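Local coordinates for hydrolase, haloacid dehalogenase-like family (Porphyromonas gingivalis, PDB 2I6X), which probably acts as a hydrolase of the haloacid dehalogenase superfamily, although its substrate is not established, at residues L19-S24 and D35-L40; G47-L52 and D81-F86; E61-L66 and Q77-A82; G85-I90 and P115-L120. All coordinates share one frame; numbering follows the deposited sequence. Where two conformers were deposited one is given.

Contact 1 (L19-S24 and D35-L40); sequences LNREES and DIEEML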
loop_
_atom_site.group_PDB
_atom_site.type_symbol
_atom_site.label_atom_id
_atom_site.label_comp_id
_atom_site.label_asym_id
_atom_site.label_seq_id
_atom_site.Cartn_x
_atom_site.Cartn_y
_atom_site.Cartn_z
ATOM N N LEU A 19 -2.174 0.339 -10.340
ATOM C CA LEU A 19 -2.251 -1.116 -10.299
ATOM C C LEU A 19 -2.932 -1.743 -11.503
ATOM O O LEU A 19 -3.778 -1.129 -12.144
ATOM C CB LEU A 19 -2.995 -1.544 -9.029
ATOM C CG LEU A 19 -2.395 -1.150 -7.670
ATOM C CD1 LEU A 19 -3.298 -1.611 -6.507
ATOM C CD2 LEU A 19 -0.977 -1.724 -7.488
ATOM N N ASN A 20 -2.574 -2.989 -11.783
ATOM C CA ASN A 20 -3.144 -3.754 -12.888
ATOM C C ASN A 20 -3.327 -5.183 -12.404
ATOM O O ASN A 20 -2.416 -6.011 -12.539
ATOM C CB ASN A 20 -2.192 -3.704 -14.109
ATOM C CG ASN A 20 -2.715 -4.475 -15.345
ATOM O OD1 ASN A 20 -3.779 -5.102 -15.326
ATOM N ND2 ASN A 20 -1.941 -4.419 -16.432
ATOM N N ARG A 21 -4.496 -5.474 -11.838
ATOM C CA ARG A 21 -4.728 -6.791 -11.245
ATOM C C ARG A 21 -4.799 -7.926 -12.267
ATOM O O ARG A 21 -4.324 -9.015 -11.981
ATOM C CB ARG A 21 -5.896 -6.799 -10.226
ATOM C CG ARG A 21 -7.293 -7.183 -10.702
ATOM C CD ARG A 21 -8.336 -7.005 -9.554
ATOM N NE ARG A 21 -8.523 -8.215 -8.731
ATOM C CZ ARG A 21 -9.393 -9.196 -9.021
ATOM N NH1 ARG A 21 -9.525 -10.264 -8.222
ATOM N NH2 ARG A 21 -10.138 -9.115 -10.127
ATOM N N GLU A 22 -5.359 -7.632 -13.442
ATOM C CA GLU A 22 -5.486 -8.574 -14.559
ATOM C C GLU A 22 -4.141 -9.217 -14.918
ATOM O O GLU A 22 -4.041 -10.436 -15.130
ATOM C CB GLU A 22 -6.052 -7.855 -15.794
ATOM C CG GLU A 22 -7.453 -7.232 -15.626
ATOM C CD GLU A 22 -7.476 -5.972 -14.753
ATOM O OE1 GLU A 22 -8.443 -5.816 -13.968
ATOM O OE2 GLU A 22 -6.540 -5.143 -14.849
ATOM N N GLU A 23 -3.116 -8.376 -14.984
ATOM C CA GLU A 23 -1.769 -8.781 -15.346
ATOM C C GLU A 23 -1.181 -9.727 -14.308
ATOM O O GLU A 23 -0.644 -10.800 -14.657
ATOM C CB GLU A 23 -0.878 -7.552 -15.550
ATOM C CG GLU A 23 0.596 -7.865 -15.788
ATOM C CD GLU A 23 0.827 -8.760 -16.994
ATOM O OE1 GLU A 23 1.864 -9.459 -16.989
ATOM O OE2 GLU A 23 -0.020 -8.776 -17.932
ATOM N N SER A 24 -1.293 -9.357 -13.035
ATOM C CA SER A 24 -0.939 -10.295 -11.974
ATOM C C SER A 24 -1.776 -11.585 -12.039
ATOM O O SER A 24 -1.233 -12.662 -11.831
ATOM C CB SER A 24 -1.034 -9.649 -10.604
ATOM O OG SER A 24 -0.466 -10.490 -9.613
ATOM N N ASP A 35 -6.987 -20.921 -9.507
ATOM C CA ASP A 35 -8.122 -20.318 -8.827
ATOM C C ASP A 35 -7.716 -18.949 -8.256
ATOM O O ASP A 35 -8.302 -18.471 -7.285
ATOM C CB ASP A 35 -8.634 -21.251 -7.724
ATOM C CG ASP A 35 -9.458 -22.395 -8.268
ATOM O OD1 ASP A 35 -10.567 -22.155 -8.806
ATOM O OD2 ASP A 35 -9.008 -23.557 -8.144
ATOM N N ILE A 36 -6.710 -18.330 -8.873
ATOM C CA ILE A 36 -6.154 -17.061 -8.384
ATOM C C ILE A 36 -7.165 -15.921 -8.272
ATOM O O ILE A 36 -7.121 -15.146 -7.317
ATOM C CB ILE A 36 -4.905 -16.571 -9.198
ATOM C CG1 ILE A 36 -4.329 -15.290 -8.572
ATOM C CG2 ILE A 36 -5.209 -16.395 -10.694
ATOM C CD1 ILE A 36 -3.673 -15.511 -7.193
ATOM N N GLU A 37 -8.051 -15.819 -9.256
ATOM C CA GLU A 37 -8.973 -14.702 -9.342
ATOM C C GLU A 37 -9.893 -14.673 -8.117
ATOM O O GLU A 37 -10.144 -13.613 -7.538
ATOM C CB GLU A 37 -9.756 -14.790 -10.646
ATOM C CG GLU A 37 -10.684 -13.626 -10.916
ATOM C CD GLU A 37 -10.844 -13.346 -12.401
ATOM O OE1 GLU A 37 -11.854 -12.694 -12.765
ATOM O OE2 GLU A 37 -9.963 -13.777 -13.195
ATOM N N GLU A 38 -10.356 -15.841 -7.697
ATOM C CA GLU A 38 -11.155 -15.904 -6.487
ATOM C C GLU A 38 -10.306 -15.769 -5.211
ATOM O O GLU A 38 -10.786 -15.240 -4.205
ATOM C CB GLU A 38 -12.091 -17.133 -6.476
ATOM C CG GLU A 38 -11.749 -18.243 -5.482
ATOM C CD GLU A 38 -12.205 -19.601 -5.970
ATOM O OE1 GLU A 38 -13.209 -20.136 -5.439
ATOM O OE2 GLU A 38 -11.557 -20.123 -6.902
HETATM N N MSE A 39 -9.061 -16.248 -5.263
HETATM C CA MSE A 39 -8.125 -16.120 -4.137
HETATM C C MSE A 39 -7.814 -14.652 -3.848
HETATM O O MSE A 39 -7.632 -14.270 -2.691
HETATM C CB MSE A 39 -6.824 -16.905 -4.378
HETATM C CG MSE A 39 -6.920 -18.425 -4.121
HETATM SE SE MSE A 39 -5.234 -19.289 -3.529
HETATM C CE MSE A 39 -4.074 -18.694 -4.956
ATOM N N LEU A 40 -7.773 -13.844 -4.910
ATOM C CA LEU A 40 -7.495 -12.402 -4.844
ATOM C C LEU A 40 -8.736 -11.488 -4.738
ATOM O O LEU A 40 -8.593 -10.267 -4.792
ATOM C CB LEU A 40 -6.657 -11.973 -6.060
ATOM C CG LEU A 40 -5.157 -11.691 -5.898
ATOM C CD1 LEU A 40 -4.532 -12.470 -4.762
ATOM C CD2 LEU A 40 -4.350 -11.903 -7.184
#
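Arg21 reaches the residues 35-40 through a chain that starts from an unusual first torsion (chi1 94°), runs extended through chi2 and then bends at chi3 (-90°). The guanidinium thus arrives edge-on at the end of helix 36-39. There Arg21 NH1 lies 3.6 Å from Leu40 O, with Glu37 O at 3.5 Å from the same Arg21 NH1; both oxygens sit near the guanidinium plane. Leu40 CB lies 4.0 Å from Arg21 NH1, beside the guanidinium. Farther out, Arg21 NH2 and Glu37 OE1 stand 4.8 Å apart, opposite in charge but not in contact; Glu37 also forms a long, weak ion pair with Lys29. The base of the arginine packs on Phe86, and Asn20 OD1 caps helix 21-30 by a weak bond from Glu23 N. Two early helices of what is consistent with a C1-type HAD cap are thereby joined at the surface. A cation beside carbonyls at the C-terminal end of a helix probably gains from the partial negative charge there.

Contact 2 (G47-L52 and D81-F86); sequences GLFLDL and DALLGF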
loop_
_atom_site.group_PDB
_atom_site.type_symbol
_atom_site.label_atom_id
_atom_site.label_comp_id
_atom_site.label_asym_id
_atom_site.label_seq_id
_atom_site.Cartn_x
_atom_site.Cartn_y
_atom_site.Cartn_z
ATOM N N GLY A 47 -8.257 -16.362 3.998
ATOM C CA GLY A 47 -7.458 -16.591 2.796
ATOM C C GLY A 47 -5.972 -16.430 3.025
ATOM O O GLY A 47 -5.544 -15.632 3.855
ATOM N N LEU A 48 -5.168 -17.187 2.292
ATOM C CA LEU A 48 -3.729 -17.073 2.499
ATOM C C LEU A 48 -3.084 -15.826 1.915
ATOM O O LEU A 48 -2.044 -15.420 2.413
ATOM C CB LEU A 48 -2.931 -18.356 2.196
ATOM C CG LEU A 48 -3.253 -19.359 1.094
ATOM C CD1 LEU A 48 -2.904 -18.780 -0.245
ATOM C CD2 LEU A 48 -2.514 -20.672 1.309
ATOM N N PHE A 49 -3.694 -15.197 0.908
ATOM C CA PHE A 49 -3.234 -13.871 0.522
ATOM C C PHE A 49 -3.438 -12.844 1.639
ATOM O O PHE A 49 -2.619 -11.953 1.801
ATOM C CB PHE A 49 -3.830 -13.414 -0.815
ATOM C CG PHE A 49 -3.145 -14.040 -1.991
ATOM C CD1 PHE A 49 -2.028 -13.443 -2.564
ATOM C CD2 PHE A 49 -3.577 -15.266 -2.480
ATOM C CE1 PHE A 49 -1.386 -14.046 -3.625
ATOM C CE2 PHE A 49 -2.940 -15.869 -3.535
ATOM C CZ PHE A 49 -1.845 -15.269 -4.113
ATOM N N LEU A 50 -4.506 -12.991 2.424
ATOM C CA LEU A 50 -4.681 -12.140 3.596
ATOM C C LEU A 50 -3.647 -12.449 4.667
ATOM O O LEU A 50 -3.203 -11.549 5.375
ATOM C CB LEU A 50 -6.100 -12.214 4.191
ATOM C CG LEU A 50 -6.260 -11.418 5.503
ATOM C CD1 LEU A 50 -6.069 -9.908 5.255
ATOM C CD2 LEU A 50 -7.567 -11.697 6.260
ATOM N N ASP A 51 -3.285 -13.720 4.802
ATOM C CA ASP A 51 -2.266 -14.130 5.769
ATOM C C ASP A 51 -0.933 -13.492 5.376
ATOM O O ASP A 51 -0.125 -13.140 6.238
ATOM C CB ASP A 51 -2.143 -15.658 5.823
ATOM C CG ASP A 51 -3.356 -16.329 6.455
ATOM O OD1 ASP A 51 -4.189 -15.630 7.084
ATOM O OD2 ASP A 51 -3.482 -17.572 6.330
ATOM N N LEU A 52 -0.732 -13.333 4.074
ATOM C CA LEU A 52 0.455 -12.691 3.548
ATOM C C LEU A 52 0.528 -11.171 3.859
ATOM O O LEU A 52 1.603 -10.701 4.248
ATOM C CB LEU A 52 0.599 -12.958 2.036
ATOM C CG LEU A 52 1.749 -12.270 1.276
ATOM C CD1 LEU A 52 3.110 -12.853 1.659
ATOM C CD2 LEU A 52 1.526 -12.338 -0.223
ATOM N N ASP A 81 7.682 -12.339 -9.015
ATOM C CA ASP A 81 7.419 -11.957 -10.397
ATOM C C ASP A 81 5.920 -11.824 -10.756
ATOM O O ASP A 81 5.530 -10.907 -11.487
ATOM C CB ASP A 81 8.092 -12.961 -11.326
ATOM C CG ASP A 81 7.780 -12.707 -12.775
ATOM O OD1 ASP A 81 8.405 -11.820 -13.375
ATOM O OD2 ASP A 81 6.906 -13.416 -13.319
ATOM N N ALA A 82 5.096 -12.746 -10.266
ATOM C CA ALA A 82 3.649 -12.664 -10.477
ATOM C C ALA A 82 2.998 -11.520 -9.699
ATOM O O ALA A 82 2.153 -10.798 -10.241
ATOM C CB ALA A 82 2.982 -13.993 -10.132
ATOM N N LEU A 83 3.367 -11.355 -8.432
ATOM C CA LEU A 83 2.828 -10.259 -7.653
ATOM C C LEU A 83 3.234 -8.916 -8.266
ATOM O O LEU A 83 2.438 -7.978 -8.349
ATOM C CB LEU A 83 3.259 -10.363 -6.189
ATOM C CG LEU A 83 2.235 -10.618 -5.057
ATOM C CD1 LEU A 83 0.727 -10.585 -5.416
ATOM C CD2 LEU A 83 2.599 -11.855 -4.271
ATOM N N LEU A 84 4.466 -8.815 -8.733
ATOM C CA LEU A 84 4.880 -7.553 -9.322
ATOM C C LEU A 84 4.176 -7.200 -10.658
ATOM O O LEU A 84 4.322 -6.081 -11.135
ATOM C CB LEU A 84 6.400 -7.478 -9.439
ATOM C CG LEU A 84 6.951 -6.637 -8.292
ATOM C CD1 LEU A 84 6.894 -7.303 -6.907
ATOM C CD2 LEU A 84 8.350 -6.404 -8.695
ATOM N N GLY A 85 3.411 -8.142 -11.223
ATOM C CA GLY A 85 2.550 -7.861 -12.364
ATOM C C GLY A 85 1.482 -6.825 -12.049
ATOM O O GLY A 85 0.978 -6.166 -12.951
ATOM N N PHE A 86 1.117 -6.724 -10.769
ATOM C CA PHE A 86 0.225 -5.692 -10.251
ATOM C C PHE A 86 0.712 -4.262 -10.503
ATOM O O PHE A 86 -0.116 -3.363 -10.677
ATOM C CB PHE A 86 0.048 -5.851 -8.726
ATOM C CG PHE A 86 -1.257 -6.475 -8.308
ATOM C CD1 PHE A 86 -2.425 -5.731 -8.303
ATOM C CD2 PHE A 86 -1.308 -7.809 -7.886
ATOM C CE1 PHE A 86 -3.646 -6.297 -7.865
ATOM C CE2 PHE A 86 -2.528 -8.403 -7.468
ATOM C CZ PHE A 86 -3.693 -7.644 -7.458
#
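Leu83 meets two residues of helix 48-54 by splitting its branches between them. Its CD1 comes obliquely to the phenyl ring of Phe49, where Phe49 CE1 is 4.4 Å from Leu83 CD1, while its other methyl turns to Leu52, with Leu83 CD2 4.2 Å from Leu52 CD2. The conformation behind this fork is unusual: chi1 of -114° and chi2 near eclipsed (-8°) take Leu83 away from the common leucine rotamers and spread its methyls across the gap. Leu52, by contrast, is a regular leucine, with CG trans to the backbone N (chi1 176°), a setting that extends its CD2 branch toward helix 76-83. Phe49 and Leu52 are three residues apart, one helical turn, and present neighbouring apolar groups on the same side of their helix. The helices concerned belong to an all-helical insert, consistent with the C1 cap of HAD enzymes, and the pairing joins its middle to its last helix. Backbones stay well separated, Phe49 CA and Leu83 CA being 10.8 Å apart, and the Phe49 ring and a methyl of Leu83 span that distance. Neighbours close in around the fork: Tyr116 of helix 115-121 touches both Leu83 and Leu52, and Phe28 of helix 21-30 packs on Leu83. Leu83 O accepts a bond from Phe86 N (3.0 Å) and lies at the edge of the Phe86 ring, in its plane.

Contact 3 (E61-L66 and Q77-A82); sequences EFRTEL and QQVYDA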
loop_
_atom_site.group_PDB
_atom_site.type_symbol
_atom_site.label_atom_id
_atom_site.label_comp_id
_atom_site.label_asym_id
_atom_site.label_seq_id
_atom_site.Cartn_x
_atom_site.Cartn_y
_atom_site.Cartn_z
ATOM N N GLU A 61 6.243 -19.162 4.687
ATOM C CA GLU A 61 5.050 -19.903 5.076
ATOM C C GLU A 61 3.920 -19.838 4.036
ATOM O O GLU A 61 3.293 -20.859 3.738
ATOM C CB GLU A 61 4.547 -19.441 6.449
ATOM C CG GLU A 61 5.421 -19.885 7.616
ATOM C CD GLU A 61 4.916 -19.350 8.945
ATOM O OE1 GLU A 61 4.582 -18.144 9.022
ATOM O OE2 GLU A 61 4.847 -20.136 9.916
ATOM N N PHE A 62 3.687 -18.650 3.478
ATOM C CA PHE A 62 2.668 -18.438 2.447
ATOM C C PHE A 62 2.960 -19.225 1.164
ATOM O O PHE A 62 2.053 -19.795 0.543
ATOM C CB PHE A 62 2.542 -16.936 2.161
ATOM C CG PHE A 62 1.923 -16.601 0.826
ATOM C CD1 PHE A 62 0.530 -16.479 0.694
ATOM C CD2 PHE A 62 2.745 -16.349 -0.297
ATOM C CE1 PHE A 62 -0.056 -16.129 -0.548
ATOM C CE2 PHE A 62 2.181 -16.006 -1.563
ATOM C CZ PHE A 62 0.776 -15.879 -1.688
ATOM N N ARG A 63 4.226 -19.267 0.778
ATOM C CA ARG A 63 4.606 -19.932 -0.442
ATOM C C ARG A 63 4.537 -21.453 -0.293
ATOM O O ARG A 63 4.102 -22.158 -1.209
ATOM C CB ARG A 63 6.000 -19.467 -0.859
ATOM C CG ARG A 63 6.391 -19.861 -2.259
ATOM C CD ARG A 63 7.604 -19.081 -2.737
ATOM N NE ARG A 63 8.444 -18.588 -1.645
ATOM C CZ ARG A 63 9.410 -19.289 -1.064
ATOM N NH1 ARG A 63 9.642 -20.530 -1.464
ATOM N NH2 ARG A 63 10.118 -18.760 -0.065
ATOM N N THR A 64 4.953 -21.943 0.872
ATOM C CA THR A 64 4.824 -23.340 1.219
ATOM C C THR A 64 3.357 -23.757 1.119
ATOM O O THR A 64 3.030 -24.763 0.478
ATOM C CB THR A 64 5.367 -23.620 2.645
ATOM O OG1 THR A 64 6.756 -23.277 2.702
ATOM C CG2 THR A 64 5.212 -25.112 3.023
ATOM N N GLU A 65 2.470 -22.986 1.746
ATOM C CA GLU A 65 1.047 -23.310 1.696
ATOM C C GLU A 65 0.451 -23.174 0.297
ATOM O O GLU A 65 -0.406 -23.969 -0.081
ATOM C CB GLU A 65 0.241 -22.499 2.721
ATOM C CG GLU A 65 0.612 -22.782 4.154
ATOM C CD GLU A 65 0.597 -24.259 4.449
ATOM O OE1 GLU A 65 1.691 -24.878 4.475
ATOM O OE2 GLU A 65 -0.513 -24.808 4.625
ATOM N N LEU A 66 0.910 -22.182 -0.459
ATOM C CA LEU A 66 0.414 -21.943 -1.818
ATOM C C LEU A 66 0.827 -23.087 -2.742
ATOM O O LEU A 66 0.043 -23.520 -3.587
ATOM C CB LEU A 66 0.950 -20.619 -2.389
ATOM C CG LEU A 66 0.064 -19.674 -3.226
ATOM C CD1 LEU A 66 0.915 -18.819 -4.168
ATOM C CD2 LEU A 66 -1.064 -20.332 -4.011
ATOM N N GLN A 77 11.100 -16.303 -6.407
ATOM C CA GLN A 77 11.237 -15.529 -7.623
ATOM C C GLN A 77 9.970 -15.602 -8.466
ATOM O O GLN A 77 9.521 -14.602 -9.010
ATOM C CB GLN A 77 12.489 -15.992 -8.393
ATOM C CG GLN A 77 12.840 -15.172 -9.608
ATOM C CD GLN A 77 12.114 -15.672 -10.849
ATOM O OE1 GLN A 77 11.993 -16.892 -11.059
ATOM N NE2 GLN A 77 11.623 -14.740 -11.679
ATOM N N GLN A 78 9.378 -16.784 -8.544
ATOM C CA GLN A 78 8.128 -16.986 -9.293
ATOM C C GLN A 78 6.955 -16.200 -8.768
ATOM O O GLN A 78 6.171 -15.674 -9.550
ATOM C CB GLN A 78 7.747 -18.462 -9.321
ATOM C CG GLN A 78 8.548 -19.280 -10.301
ATOM C CD GLN A 78 8.218 -20.769 -10.186
ATOM O OE1 GLN A 78 8.190 -21.336 -9.088
ATOM N NE2 GLN A 78 7.965 -21.400 -11.321
ATOM N N VAL A 79 6.818 -16.137 -7.446
ATOM C CA VAL A 79 5.668 -15.485 -6.840
ATOM C C VAL A 79 5.902 -14.003 -6.858
ATOM O O VAL A 79 4.999 -13.225 -7.179
ATOM C CB VAL A 79 5.399 -15.976 -5.367
ATOM C CG1 VAL A 79 4.250 -15.177 -4.721
ATOM C CG2 VAL A 79 5.095 -17.459 -5.357
ATOM N N TYR A 80 7.110 -13.618 -6.473
ATOM C CA TYR A 80 7.563 -12.236 -6.573
ATOM C C TYR A 80 7.243 -11.639 -7.970
ATOM O O TYR A 80 6.618 -10.588 -8.081
ATOM C CB TYR A 80 9.075 -12.181 -6.332
ATOM C CG TYR A 80 9.645 -10.816 -6.545
ATOM C CD1 TYR A 80 9.788 -9.936 -5.480
ATOM C CD2 TYR A 80 10.043 -10.386 -7.825
ATOM C CE1 TYR A 80 10.319 -8.658 -5.664
ATOM C CE2 TYR A 80 10.556 -9.108 -8.025
ATOM C CZ TYR A 80 10.693 -8.248 -6.925
ATOM O OH TYR A 80 11.209 -6.976 -7.077
ATOM N N ASP A 81 7.682 -12.339 -9.015
ATOM C CA ASP A 81 7.419 -11.957 -10.397
ATOM C C ASP A 81 5.920 -11.824 -10.756
ATOM O O ASP A 81 5.530 -10.907 -11.487
ATOM C CB ASP A 81 8.092 -12.961 -11.326
ATOM C CG ASP A 81 7.780 -12.707 -12.775
ATOM O OD1 ASP A 81 8.405 -11.820 -13.375
ATOM O OD2 ASP A 81 6.906 -13.416 -13.319
ATOM N N ALA A 82 5.096 -12.746 -10.266
ATOM C CA ALA A 82 3.649 -12.664 -10.477
ATOM C C ALA A 82 2.998 -11.520 -9.699
ATOM O O ALA A 82 2.153 -10.798 -10.241
ATOM C CB ALA A 82 2.982 -13.993 -10.132
#
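Val79 enters between two consecutive residues of helix 59-70, giving one methyl to each. Its CG1 meets the rim of the Phe62 ring, close to the ring plane, so that Val79 CG1 and Phe62 CE2 are 3.9 Å apart edge-on and the aromatic face is not used for this partner. Its CG2 rests against the aliphatic part of Arg63, at 4.0 Å from Arg63 CD and 4.1 Å from Arg63 CG. Both side-chain pairs cross at a slant. Phe62 owes its position to a first torsion that places CG opposite the main-chain N (chi1 159°), sending the ring toward helix 76-83. These are consecutive helices joined by a short loop, the contact lying about 19 Å from the centre of the chain (centre to centre), in a helical insert consistent with a HAD cap. The backbones come within 7.9 Å, measured from Arg63 CA to Val79 CA, close enough for a valine methyl to reach the Arg63 methylenes. Arg63 bends at chi3 (24°), and this carries its polar end away to a salt bridge with Glu59, while the methylenes stay with Val79. Phe62 also makes an edge-to-face ring contact with Phe49, and Tyr116 packs against both Phe62 and Val79.

Contact 4 (G85-I90 and P115-L120); sequences GFLEEI and PYVLDL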
loop_
_atom_site.group_PDB
_atom_site.type_symbol
_atom_site.label_atom_id
_atom_site.label_comp_id
_atom_site.label_asym_id
_atom_site.label_seq_id
_atom_site.Cartn_x
_atom_site.Cartn_y
_atom_site.Cartn_z
ATOM N N GLY A 85 3.411 -8.142 -11.223
ATOM C CA GLY A 85 2.550 -7.861 -12.364
ATOM C C GLY A 85 1.482 -6.825 -12.049
ATOM O O GLY A 85 0.978 -6.166 -12.951
ATOM N N PHE A 86 1.117 -6.724 -10.769
ATOM C CA PHE A 86 0.225 -5.692 -10.251
ATOM C C PHE A 86 0.712 -4.262 -10.503
ATOM O O PHE A 86 -0.116 -3.363 -10.677
ATOM C CB PHE A 86 0.048 -5.851 -8.726
ATOM C CG PHE A 86 -1.257 -6.475 -8.308
ATOM C CD1 PHE A 86 -2.425 -5.731 -8.303
ATOM C CD2 PHE A 86 -1.308 -7.809 -7.886
ATOM C CE1 PHE A 86 -3.646 -6.297 -7.865
ATOM C CE2 PHE A 86 -2.528 -8.403 -7.468
ATOM C CZ PHE A 86 -3.693 -7.644 -7.458
ATOM N N LEU A 87 2.035 -4.053 -10.517
ATOM C CA LEU A 87 2.576 -2.692 -10.477
ATOM C C LEU A 87 2.761 -2.108 -11.878
ATOM O O LEU A 87 3.801 -2.297 -12.513
ATOM C CB LEU A 87 3.867 -2.604 -9.638
ATOM C CG LEU A 87 4.073 -3.314 -8.288
ATOM C CD1 LEU A 87 5.224 -2.635 -7.546
ATOM C CD2 LEU A 87 2.835 -3.394 -7.362
ATOM N N GLU A 88 1.740 -1.391 -12.345
ATOM C CA GLU A 88 1.682 -0.922 -13.725
ATOM C C GLU A 88 2.431 0.390 -13.928
ATOM O O GLU A 88 3.042 0.591 -14.967
ATOM C CB GLU A 88 0.221 -0.825 -14.187
ATOM C CG GLU A 88 0.000 -0.766 -15.718
ATOM C CD GLU A 88 -0.245 0.652 -16.194
ATOM O OE1 GLU A 88 -0.083 0.943 -17.414
ATOM O OE2 GLU A 88 -0.590 1.503 -15.333
ATOM N N GLU A 89 2.386 1.282 -12.938
ATOM C CA GLU A 89 3.226 2.475 -12.939
ATOM C C GLU A 89 3.579 2.992 -11.552
ATOM O O GLU A 89 2.696 3.315 -10.753
ATOM C CB GLU A 89 2.620 3.632 -13.744
ATOM C CG GLU A 89 3.494 4.896 -13.580
ATOM C CD GLU A 89 3.102 6.097 -14.433
ATOM O OE1 GLU A 89 1.895 6.433 -14.503
ATOM O OE2 GLU A 89 4.029 6.731 -15.001
ATOM N N ILE A 90 4.873 3.097 -11.289
ATOM C CA ILE A 90 5.366 3.769 -10.110
ATOM C C ILE A 90 5.501 5.258 -10.460
ATOM O O ILE A 90 6.398 5.662 -11.221
ATOM C CB ILE A 90 6.674 3.109 -9.630
ATOM C CG1 ILE A 90 6.414 1.604 -9.362
ATOM C CG2 ILE A 90 7.225 3.835 -8.416
ATOM C CD1 ILE A 90 7.646 0.685 -9.315
ATOM N N PRO A 115 5.541 -8.663 1.741
ATOM C CA PRO A 115 7.020 -8.614 1.743
ATOM C C PRO A 115 7.717 -8.431 0.384
ATOM O O PRO A 115 8.814 -7.868 0.353
ATOM C CB PRO A 115 7.416 -9.973 2.324
ATOM C CG PRO A 115 6.274 -10.396 3.075
ATOM C CD PRO A 115 5.039 -9.848 2.445
ATOM N N TYR A 116 7.115 -8.940 -0.698
ATOM C CA TYR A 116 7.685 -8.853 -2.047
ATOM C C TYR A 116 7.720 -7.399 -2.507
ATOM O O TYR A 116 8.760 -6.909 -2.946
ATOM C CB TYR A 116 6.887 -9.677 -3.064
ATOM C CG TYR A 116 6.695 -11.131 -2.707
ATOM C CD1 TYR A 116 7.718 -12.064 -2.904
ATOM C CD2 TYR A 116 5.483 -11.581 -2.165
ATOM C CE1 TYR A 116 7.535 -13.400 -2.567
ATOM C CE2 TYR A 116 5.300 -12.911 -1.835
ATOM C CZ TYR A 116 6.321 -13.813 -2.036
ATOM O OH TYR A 116 6.121 -15.128 -1.707
ATOM N N VAL A 117 6.588 -6.713 -2.401
ATOM C CA VAL A 117 6.514 -5.320 -2.821
ATOM C C VAL A 117 7.464 -4.484 -1.960
ATOM O O VAL A 117 8.159 -3.607 -2.453
ATOM C CB VAL A 117 5.047 -4.790 -2.797
ATOM C CG1 VAL A 117 4.987 -3.278 -3.062
ATOM C CG2 VAL A 117 4.234 -5.515 -3.857
ATOM N N LEU A 118 7.516 -4.809 -0.676
ATOM C CA LEU A 118 8.425 -4.151 0.240
ATOM C C LEU A 118 9.893 -4.392 -0.100
ATOM O O LEU A 118 10.692 -3.457 -0.003
ATOM C CB LEU A 118 8.126 -4.560 1.675
ATOM C CG LEU A 118 6.973 -3.823 2.346
ATOM C CD1 LEU A 118 6.895 -4.264 3.813
ATOM C CD2 LEU A 118 7.149 -2.296 2.211
ATOM N N ASP A 119 10.249 -5.617 -0.498
ATOM C CA ASP A 119 11.579 -5.877 -1.008
ATOM C C ASP A 119 11.885 -4.952 -2.212
ATOM O O ASP A 119 12.984 -4.385 -2.302
ATOM C CB ASP A 119 11.778 -7.368 -1.353
ATOM C CG ASP A 119 11.884 -8.289 -0.090
ATOM O OD1 ASP A 119 11.899 -7.792 1.069
ATOM O OD2 ASP A 119 11.936 -9.544 -0.249
ATOM N N LEU A 120 10.926 -4.782 -3.119
ATOM C CA LEU A 120 11.130 -3.900 -4.271
ATOM C C LEU A 120 11.275 -2.440 -3.837
ATOM O O LEU A 120 12.196 -1.732 -4.258
ATOM C CB LEU A 120 10.005 -4.027 -5.318
ATOM C CG LEU A 120 10.071 -2.909 -6.393
ATOM C CD1 LEU A 120 11.377 -2.904 -7.181
ATOM C CD2 LEU A 120 8.865 -2.894 -7.322
#
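Leu87 and Leu120 approach tip to tip, Leu87 CD1 standing 3.7 Å from Leu120 CD2. The two methyls of this strand leucine divide between Val117 and Leu120, one turn apart on helix 115-121. Its second methyl rests against Val117, Leu87 CD2 lying 4.3 Å from Val117 CG2. The fit is reciprocal: Leu120 CD2 lodges between Leu87 and Ile90, the latter through Ile90 CD1 at 4.3 Å from Leu120 CD2. Leu120 projects this far because its CG lies trans to the backbone N (chi1 169°). Leu87 and Ile90 can both face the helix, though three residues apart, because Glu88 and Glu89 form a classic beta bulge opposite His18. The N-to-C directions of strand 87-90 and helix 115-120 differ by 32°, and their axes approach to 13.0 Å, a gap crossed by side chains alone. The strand pairs antiparallel with 17-19, a two-stranded unit consistent with the HAD flap, into which the helical insert is built, while the helix follows core strand 106-111. With methyl groups alone meeting and no hydrogen bond between the segments, the fit depends on shape and on the exclusion of water.

In the fold
Contacts 1, 2 and 3 gather in the helical insert, whereas contact 4 joins its exit strand to the Rossmann-like core. Contacts 2 and 3 are closest, with centres about 8 Å apart, and both use helix 76-83; centre to centre, contact 2 lies about 9 Å from contact 1 and about 10 Å from contact 4. Phe86 connects three of them: it belongs to contacts 2 and 4, and Asn20 N of contact 1 is 2.7 Å from Phe86 O, a probable hydrogen bond. Helix 115-121 also meets contacts 2 and 3 through Tyr116. By analogy with other HAD enzymes, the active site probably lies at the C-terminal edge of the core sheet, facing the cap.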